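Transcriptional regulator (Vibrio vulnificus, PDB 4IVN) probably acts as a DNA-binding repressor of sialic acid catabolism genes, and binds the pathway intermediate N-acetylmannosamine 6-phosphate. Local coordinates at residues A33-L44 with Y67-L78. Sequence-based numbering, arbitrary orientation.
Sequences AHDVQFQTITDL and YSDFRMALAVDL
The ring of Tyr67 has Ile41 over one face, where CA of Ile41 stands 4.0 Å from the ring centroid in a CH-pi contact, and CB of Arg71, from its own helix, against the other. At the ring's edge, in plane, lies Gln39 O, which takes a hydrogen bond of 2.7 Å from Tyr67 OH. Leu44 comes in obliquely, its CD2 3.5 Å from Tyr67 CE1. With CG anti to the backbone N (chi1 176°), the tyrosine reaches out from helix 67-78 into the loop between helices 20-36 and 41-48.

Arg71 grips the same carbonyl: NH1 donates to Gln39 O over 3.1 Å, arriving from the face opposite Tyr67 OH, so one oxygen is clamped above and below its plane. The bend at chi3 (79°) folds the guanidinium over this loop, and one of its faces lies against Gln37 O. On the helix 20-36 side the contact is mostly apolar. Leu74 CD2 meets Val36 CG1 at 3.9 Å, the two side chains crossing at about a right angle, while Leu78 CD1 lies 3.5 Å from the backbone carbonyl oxygen of Ala33 and also touches the aliphatic part of Gln37.

Thr40 and Asp43 form a capping box that starts helix 41-48: Asp43 N donates to Thr40 OG1 over 3.1 Å and Thr40 N donates back to Asp43 OD2; Thr40 OG1 also bonds to His212 O. Gln39 NE2 is hydrogen-bonded to Asp35 OD2 and to Tyr28 OH. Arg71, its side chain about 5 Å from the bound sugar phosphate, packs on Pro231 of that pocket. The arrangement belongs to the all-helical RpiR-type helix-turn-helix domain, where helix 67-78 is hydrogen-bonded to the link between helices 20-36 and 41-48.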
ATOM      1  N   ALA A  33     -26.178 -13.473  10.797  1.00 46.62           N
ATOM      2  CA  ALA A  33     -24.878 -13.931  11.267  1.00 45.21           C
ATOM      3  C   ALA A  33     -23.794 -13.713  10.246  1.00 44.97           C
ATOM      4  O   ALA A  33     -22.675 -13.304  10.603  1.00 37.52           O
ATOM      5  CB  ALA A  33     -24.912 -15.392  11.699  1.00 48.63           C
ATOM      6  N   HIS A  34     -24.097 -13.960   8.979  1.00 39.90           N
ATOM      7  CA  HIS A  34     -23.129 -13.665   7.933  1.00 46.43           C
ATOM      8  C   HIS A  34     -22.661 -12.223   7.998  1.00 44.81           C
ATOM      9  O   HIS A  34     -21.440 -11.938   7.920  1.00 42.38           O
ATOM     10  CB  HIS A  34     -23.636 -14.015   6.510  1.00 56.07           C
ATOM     11  CG  HIS A  34     -22.712 -13.499   5.403  1.00 62.18           C
ATOM     12  ND1 HIS A  34     -21.793 -14.281   4.802  1.00 61.86           N
ATOM     13  CD2 HIS A  34     -22.550 -12.202   4.855  1.00 59.79           C
ATOM     14  CE1 HIS A  34     -21.102 -13.534   3.896  1.00 60.77           C
ATOM     15  NE2 HIS A  34     -21.585 -12.274   3.926  1.00 59.58           N
ATOM     16  N   ASP A  35     -23.596 -11.282   8.116  1.00 41.75           N
ATOM     17  CA  ASP A  35     -23.173  -9.865   8.141  1.00 42.64           C
ATOM     18  C   ASP A  35     -22.517  -9.391   9.479  1.00 41.15           C
ATOM     19  O   ASP A  35     -21.713  -8.459   9.490  1.00 40.03           O
ATOM     20  CB  ASP A  35     -24.313  -8.910   7.776  1.00 48.67           C
ATOM     21  CG  ASP A  35     -23.821  -7.477   7.581  1.00 46.96           C
ATOM     22  OD1 ASP A  35     -22.955  -7.237   6.700  1.00 54.68           O
ATOM     23  OD2 ASP A  35     -24.244  -6.581   8.355  1.00 53.32           O
ATOM     24  N   VAL A  36     -22.863 -10.047  10.584  1.00 38.93           N
ATOM     25  CA  VAL A  36     -22.346  -9.684  11.871  1.00 36.66           C
ATOM     26  C   VAL A  36     -20.790  -9.816  11.848  1.00 36.13           C
ATOM     27  O   VAL A  36     -20.106  -9.097  12.595  1.00 33.19           O
ATOM     28  CB  VAL A  36     -23.012 -10.466  13.049  1.00 36.96           C
ATOM     29  CG1 VAL A  36     -22.269 -10.237  14.398  1.00 35.56           C
ATOM     30  CG2 VAL A  36     -24.472 -10.068  13.221  1.00 36.36           C
ATOM     31  N   GLN A  37     -20.257 -10.745  11.050  1.00 39.85           N
ATOM     32  CA  GLN A  37     -18.765 -10.920  10.884  1.00 38.48           C
ATOM     33  C   GLN A  37     -18.083  -9.593  10.597  1.00 39.95           C
ATOM     34  O   GLN A  37     -16.920  -9.341  10.989  1.00 39.29           O
ATOM     35  CB  GLN A  37     -18.454 -11.808   9.666  1.00 42.25           C
ATOM     36  CG  GLN A  37     -19.093 -13.159   9.625  1.00 44.83           C
ATOM     37  CD  GLN A  37     -18.672 -13.947   8.384  1.00 45.53           C
ATOM     38  OE1 GLN A  37     -19.306 -13.878   7.328  1.00 46.35           O
ATOM     39  NE2 GLN A  37     -17.645 -14.748   8.540  1.00 40.50           N
ATOM     40  N   PHE A  38     -18.811  -8.737   9.905  1.00 41.57           N
ATOM     41  CA  PHE A  38     -18.225  -7.475   9.432  1.00 42.37           C
ATOM     42  C   PHE A  38     -18.653  -6.282  10.277  1.00 41.27           C
ATOM     43  O   PHE A  38     -18.337  -5.168   9.890  1.00 38.70           O
ATOM     44  CB  PHE A  38     -18.504  -7.242   7.930  1.00 40.21           C
ATOM     45  CG  PHE A  38     -18.254  -8.458   7.081  1.00 43.62           C
ATOM     46  CD1 PHE A  38     -16.958  -8.896   6.818  1.00 40.97           C
ATOM     47  CD2 PHE A  38     -19.326  -9.162   6.513  1.00 43.50           C
ATOM     48  CE1 PHE A  38     -16.720 -10.043   6.042  1.00 38.72           C
ATOM     49  CE2 PHE A  38     -19.102 -10.296   5.746  1.00 47.43           C
ATOM     50  CZ  PHE A  38     -17.788 -10.750   5.524  1.00 48.72           C
ATOM     51  N   GLN A  39     -19.303  -6.518  11.449  1.00 34.59           N
ATOM     52  CA  GLN A  39     -19.778  -5.407  12.275  1.00 32.55           C
ATOM     53  C   GLN A  39     -18.845  -5.255  13.454  1.00 34.18           C
ATOM     54  O   GLN A  39     -18.330  -6.252  13.937  1.00 35.04           O
ATOM     55  CB  GLN A  39     -21.200  -5.697  12.834  1.00 34.84           C
ATOM     56  CG  GLN A  39     -22.272  -5.674  11.735  1.00 39.65           C
ATOM     57  CD  GLN A  39     -23.706  -5.797  12.267  1.00 41.60           C
ATOM     58  OE1 GLN A  39     -23.988  -5.479  13.423  1.00 41.02           O
ATOM     59  NE2 GLN A  39     -24.611  -6.234  11.403  1.00 40.35           N
ATOM     60  N   THR A  40     -18.711  -4.023  13.902  1.00 34.94           N
ATOM     61  CA  THR A  40     -17.995  -3.682  15.109  1.00 36.19           C
ATOM     62  C   THR A  40     -18.915  -3.813  16.308  1.00 34.18           C
ATOM     63  O   THR A  40     -20.128  -3.972  16.146  1.00 36.16           O
ATOM     64  CB  THR A  40     -17.444  -2.242  15.052  1.00 34.41           C
ATOM     65  OG1 THR A  40     -18.533  -1.294  15.088  1.00 33.29           O
ATOM     66  CG2 THR A  40     -16.601  -2.080  13.789  1.00 30.81           C
ATOM     67  N   ILE A  41     -18.355  -3.753  17.518  1.00 34.84           N
ATOM     68  CA  ILE A  41     -19.257  -3.835  18.694  1.00 36.82           C
ATOM     69  C   ILE A  41     -20.238  -2.672  18.604  1.00 38.44           C
ATOM     70  O   ILE A  41     -21.440  -2.828  18.974  1.00 37.24           O
ATOM     71  CB  ILE A  41     -18.476  -3.874  20.015  1.00 36.95           C
ATOM     72  CG1 ILE A  41     -19.430  -4.116  21.177  1.00 40.02           C
ATOM     73  CG2 ILE A  41     -17.503  -2.690  20.103  1.00 32.81           C
ATOM     74  CD1 ILE A  41     -18.650  -4.421  22.440  1.00 43.04           C
ATOM     75  N   THR A  42     -19.747  -1.535  18.056  1.00 35.28           N
ATOM     76  CA  THR A  42     -20.518  -0.243  17.990  1.00 36.89           C
ATOM     77  C   THR A  42     -21.702  -0.436  17.024  1.00 35.03           C
ATOM     78  O   THR A  42     -22.830  -0.059  17.326  1.00 35.95           O
ATOM     79  CB  THR A  42     -19.648   0.986  17.568  1.00 36.99           C
ATOM     80  OG1 THR A  42     -18.362   0.914  18.202  1.00 39.80           O
ATOM     81  CG2 THR A  42     -20.283   2.326  17.911  1.00 39.76           C
ATOM     82  N   ASP A  43     -21.478  -1.149  15.935  1.00 35.09           N
ATOM     83  CA  ASP A  43     -22.613  -1.497  15.010  1.00 36.36           C
ATOM     84  C   ASP A  43     -23.612  -2.452  15.613  1.00 38.06           C
ATOM     85  O   ASP A  43     -24.831  -2.232  15.518  1.00 43.89           O
ATOM     86  CB  ASP A  43     -22.099  -2.254  13.767  1.00 37.67           C
ATOM     87  CG  ASP A  43     -21.345  -1.353  12.799  1.00 39.98           C
ATOM     88  OD1 ASP A  43     -21.783  -0.204  12.537  1.00 41.53           O
ATOM     89  OD2 ASP A  43     -20.328  -1.844  12.256  1.00 43.89           O
ATOM     90  N   LEU A  44     -23.122  -3.544  16.194  1.00 39.04           N
ATOM     91  CA  LEU A  44     -24.056  -4.569  16.766  1.00 40.82           C
ATOM     92  C   LEU A  44     -24.975  -3.938  17.823  1.00 43.83           C
ATOM     93  O   LEU A  44     -26.188  -4.234  17.880  1.00 44.18           O
ATOM     94  CB  LEU A  44     -23.268  -5.686  17.416  1.00 39.47           C
ATOM     95  CG  LEU A  44     -24.126  -6.849  17.898  1.00 45.48           C
ATOM     96  CD1 LEU A  44     -25.101  -7.299  16.830  1.00 41.22           C
ATOM     97  CD2 LEU A  44     -23.254  -7.991  18.363  1.00 39.47           C
ATOM     98  N   TYR A  67     -16.546  -9.257  22.549  1.00 32.81           N
ATOM     99  CA  TYR A  67     -17.156  -9.226  21.220  1.00 31.31           C
ATOM    100  C   TYR A  67     -16.184  -9.740  20.157  1.00 32.53           C
ATOM    101  O   TYR A  67     -16.549 -10.552  19.280  1.00 29.85           O
ATOM    102  CB  TYR A  67     -17.614  -7.810  20.878  1.00 31.93           C
ATOM    103  CG  TYR A  67     -18.139  -7.744  19.503  1.00 34.71           C
ATOM    104  CD1 TYR A  67     -19.344  -8.397  19.192  1.00 34.38           C
ATOM    105  CD2 TYR A  67     -17.388  -7.158  18.449  1.00 33.24           C
ATOM    106  CE1 TYR A  67     -19.844  -8.410  17.892  1.00 36.50           C
ATOM    107  CE2 TYR A  67     -17.901  -7.149  17.138  1.00 33.19           C
ATOM    108  CZ  TYR A  67     -19.151  -7.754  16.880  1.00 31.81           C
ATOM    109  OH  TYR A  67     -19.699  -7.868  15.608  1.00 33.21           O
ATOM    110  N   SER A  68     -14.950  -9.223  20.178  1.00 33.40           N
ATOM    111  CA  SER A  68     -14.007  -9.629  19.095  1.00 31.87           C
ATOM    112  C   SER A  68     -13.761 -11.159  19.097  1.00 30.50           C
ATOM    113  O   SER A  68     -13.614 -11.740  18.062  1.00 29.83           O
ATOM    114  CB  SER A  68     -12.697  -8.874  19.232  1.00 34.59           C
ATOM    115  OG  SER A  68     -12.895  -7.499  18.816  1.00 38.20           O
ATOM    116  N   ASP A  69     -13.565 -11.759  20.280  1.00 32.20           N
ATOM    117  CA  ASP A  69     -13.407 -13.242  20.446  1.00 32.55           C
ATOM    118  C   ASP A  69     -14.621 -14.025  19.884  1.00 32.67           C
ATOM    119  O   ASP A  69     -14.521 -14.963  19.082  1.00 36.11           O
ATOM    120  CB  ASP A  69     -13.320 -13.534  21.938  1.00 32.49           C
ATOM    121  CG  ASP A  69     -12.964 -14.960  22.226  1.00 38.30           C
ATOM    122  OD1 ASP A  69     -12.258 -15.630  21.405  1.00 37.71           O
ATOM    123  OD2 ASP A  69     -13.401 -15.455  23.286  1.00 35.88           O
ATOM    124  N   PHE A  70     -15.790 -13.639  20.357  1.00 31.66           N
ATOM    125  CA  PHE A  70     -17.087 -14.095  19.773  1.00 33.63           C
ATOM    126  C   PHE A  70     -17.155 -13.950  18.254  1.00 31.74           C
ATOM    127  O   PHE A  70     -17.511 -14.913  17.539  1.00 37.08           O
ATOM    128  CB  PHE A  70     -18.223 -13.321  20.437  1.00 35.08           C
ATOM    129  CG  PHE A  70     -19.577 -13.649  19.872  1.00 36.66           C
ATOM    130  CD1 PHE A  70     -20.009 -13.040  18.720  1.00 38.73           C
ATOM    131  CD2 PHE A  70     -20.422 -14.558  20.542  1.00 42.13           C
ATOM    132  CE1 PHE A  70     -21.266 -13.363  18.177  1.00 36.96           C
ATOM    133  CE2 PHE A  70     -21.672 -14.885  20.027  1.00 46.07           C
ATOM    134  CZ  PHE A  70     -22.097 -14.256  18.845  1.00 43.17           C
ATOM    135  N   ARG A  71     -16.823 -12.739  17.730  1.00 33.14           N
ATOM    136  CA  ARG A  71     -16.992 -12.498  16.301  1.00 30.96           C
ATOM    137  C   ARG A  71     -16.015 -13.420  15.506  1.00 30.94           C
ATOM    138  O   ARG A  71     -16.349 -13.950  14.475  1.00 31.69           O
ATOM    139  CB  ARG A  71     -16.720 -11.043  15.981  1.00 31.36           C
ATOM    140  CG  ARG A  71     -17.268 -10.631  14.598  1.00 37.50           C
ATOM    141  CD  ARG A  71     -16.889  -9.163  14.377  1.00 39.36           C
ATOM    142  NE  ARG A  71     -15.477  -9.105  13.962  1.00 33.84           N
ATOM    143  CZ  ARG A  71     -14.938  -8.206  13.116  1.00 40.34           C
ATOM    144  NH1 ARG A  71     -15.664  -7.218  12.603  1.00 40.55           N
ATOM    145  NH2 ARG A  71     -13.617  -8.267  12.819  1.00 38.06           N
ATOM    146  N   MET A  72     -14.794 -13.589  16.018  1.00 30.52           N
ATOM    147  CA  MET A  72     -13.830 -14.529  15.396  1.00 31.07           C
ATOM    148  C   MET A  72     -14.414 -15.977  15.354  1.00 37.86           C
ATOM    149  O   MET A  72     -14.393 -16.644  14.286  1.00 35.91           O
ATOM    150  CB  MET A  72     -12.547 -14.538  16.263  1.00 30.13           C
ATOM    151  CG  MET A  72     -11.422 -15.487  15.801  1.00 34.11           C
ATOM    152  SD  MET A  72     -10.479 -14.799  14.365  1.00 37.82           S
ATOM    153  CE  MET A  72     -11.270 -15.823  13.129  1.00 36.99           C
ATOM    154  N   ALA A  73     -14.906 -16.477  16.509  1.00 34.56           N
ATOM    155  CA  ALA A  73     -15.535 -17.835  16.486  1.00 37.46           C
ATOM    156  C   ALA A  73     -16.679 -17.863  15.505  1.00 38.12           C
ATOM    157  O   ALA A  73     -16.928 -18.892  14.806  1.00 40.11           O
ATOM    158  CB  ALA A  73     -16.056 -18.219  17.857  1.00 39.86           C
ATOM    159  N   LEU A  74     -17.425 -16.769  15.479  1.00 37.81           N
ATOM    160  CA  LEU A  74     -18.540 -16.726  14.551  1.00 36.77           C
ATOM    161  C   LEU A  74     -18.066 -16.983  13.115  1.00 38.94           C
ATOM    162  O   LEU A  74     -18.652 -17.839  12.377  1.00 35.78           O
ATOM    163  CB  LEU A  74     -19.289 -15.391  14.668  1.00 36.57           C
ATOM    164  CG  LEU A  74     -20.395 -15.207  13.623  1.00 36.01           C
ATOM    165  CD1 LEU A  74     -21.517 -16.282  13.801  1.00 40.19           C
ATOM    166  CD2 LEU A  74     -21.026 -13.839  13.732  1.00 34.53           C
ATOM    167  N   ALA A  75     -17.011 -16.252  12.698  1.00 36.22           N
ATOM    168  CA  ALA A  75     -16.568 -16.310  11.288  1.00 39.53           C
ATOM    169  C   ALA A  75     -16.046 -17.728  10.992  1.00 42.03           C
ATOM    170  O   ALA A  75     -16.277 -18.282   9.926  1.00 41.98           O
ATOM    171  CB  ALA A  75     -15.498 -15.203  10.977  1.00 35.99           C
ATOM    172  N   VAL A  76     -15.351 -18.320  11.963  1.00 43.81           N
ATOM    173  CA  VAL A  76     -14.805 -19.662  11.801  1.00 43.37           C
ATOM    174  C   VAL A  76     -15.965 -20.651  11.707  1.00 46.98           C
ATOM    175  O   VAL A  76     -15.923 -21.544  10.842  1.00 52.07           O
ATOM    176  CB  VAL A  76     -13.868 -20.040  12.952  1.00 40.62           C
ATOM    177  CG1 VAL A  76     -13.450 -21.526  12.881  1.00 43.16           C
ATOM    178  CG2 VAL A  76     -12.629 -19.156  12.906  1.00 44.04           C
ATOM    179  N   ASP A  77     -17.022 -20.440  12.525  1.00 44.58           N
ATOM    180  CA  ASP A  77     -18.176 -21.349  12.590  1.00 48.86           C
ATOM    181  C   ASP A  77     -18.929 -21.286  11.235  1.00 54.24           C
ATOM    182  O   ASP A  77     -19.284 -22.343  10.640  1.00 56.34           O
ATOM    183  CB  ASP A  77     -19.081 -20.996  13.785  1.00 52.98           C
ATOM    184  CG  ASP A  77     -19.982 -22.151  14.241  1.00 66.58           C
ATOM    185  OD1 ASP A  77     -19.567 -23.352  14.155  1.00 73.09           O
ATOM    186  OD2 ASP A  77     -21.122 -21.841  14.717  1.00 59.17           O
ATOM    187  N   LEU A  78     -19.113 -20.079  10.701  1.00 47.73           N
ATOM    188  CA  LEU A  78     -19.742 -19.909   9.379  1.00 52.40           C
ATOM    189  C   LEU A  78     -18.935 -20.560   8.260  1.00 53.92           C
ATOM    190  O   LEU A  78     -19.487 -21.063   7.288  1.00 60.12           O
ATOM    191  CB  LEU A  78     -19.950 -18.423   9.091  1.00 48.67           C
ATOM    192  CG  LEU A  78     -21.115 -17.756   9.860  1.00 49.90           C
ATOM    193  CD1 LEU A  78     -21.167 -16.269   9.587  1.00 49.89           C
ATOM    194  CD2 LEU A  78     -22.446 -18.386   9.502  1.00 52.17           C
TER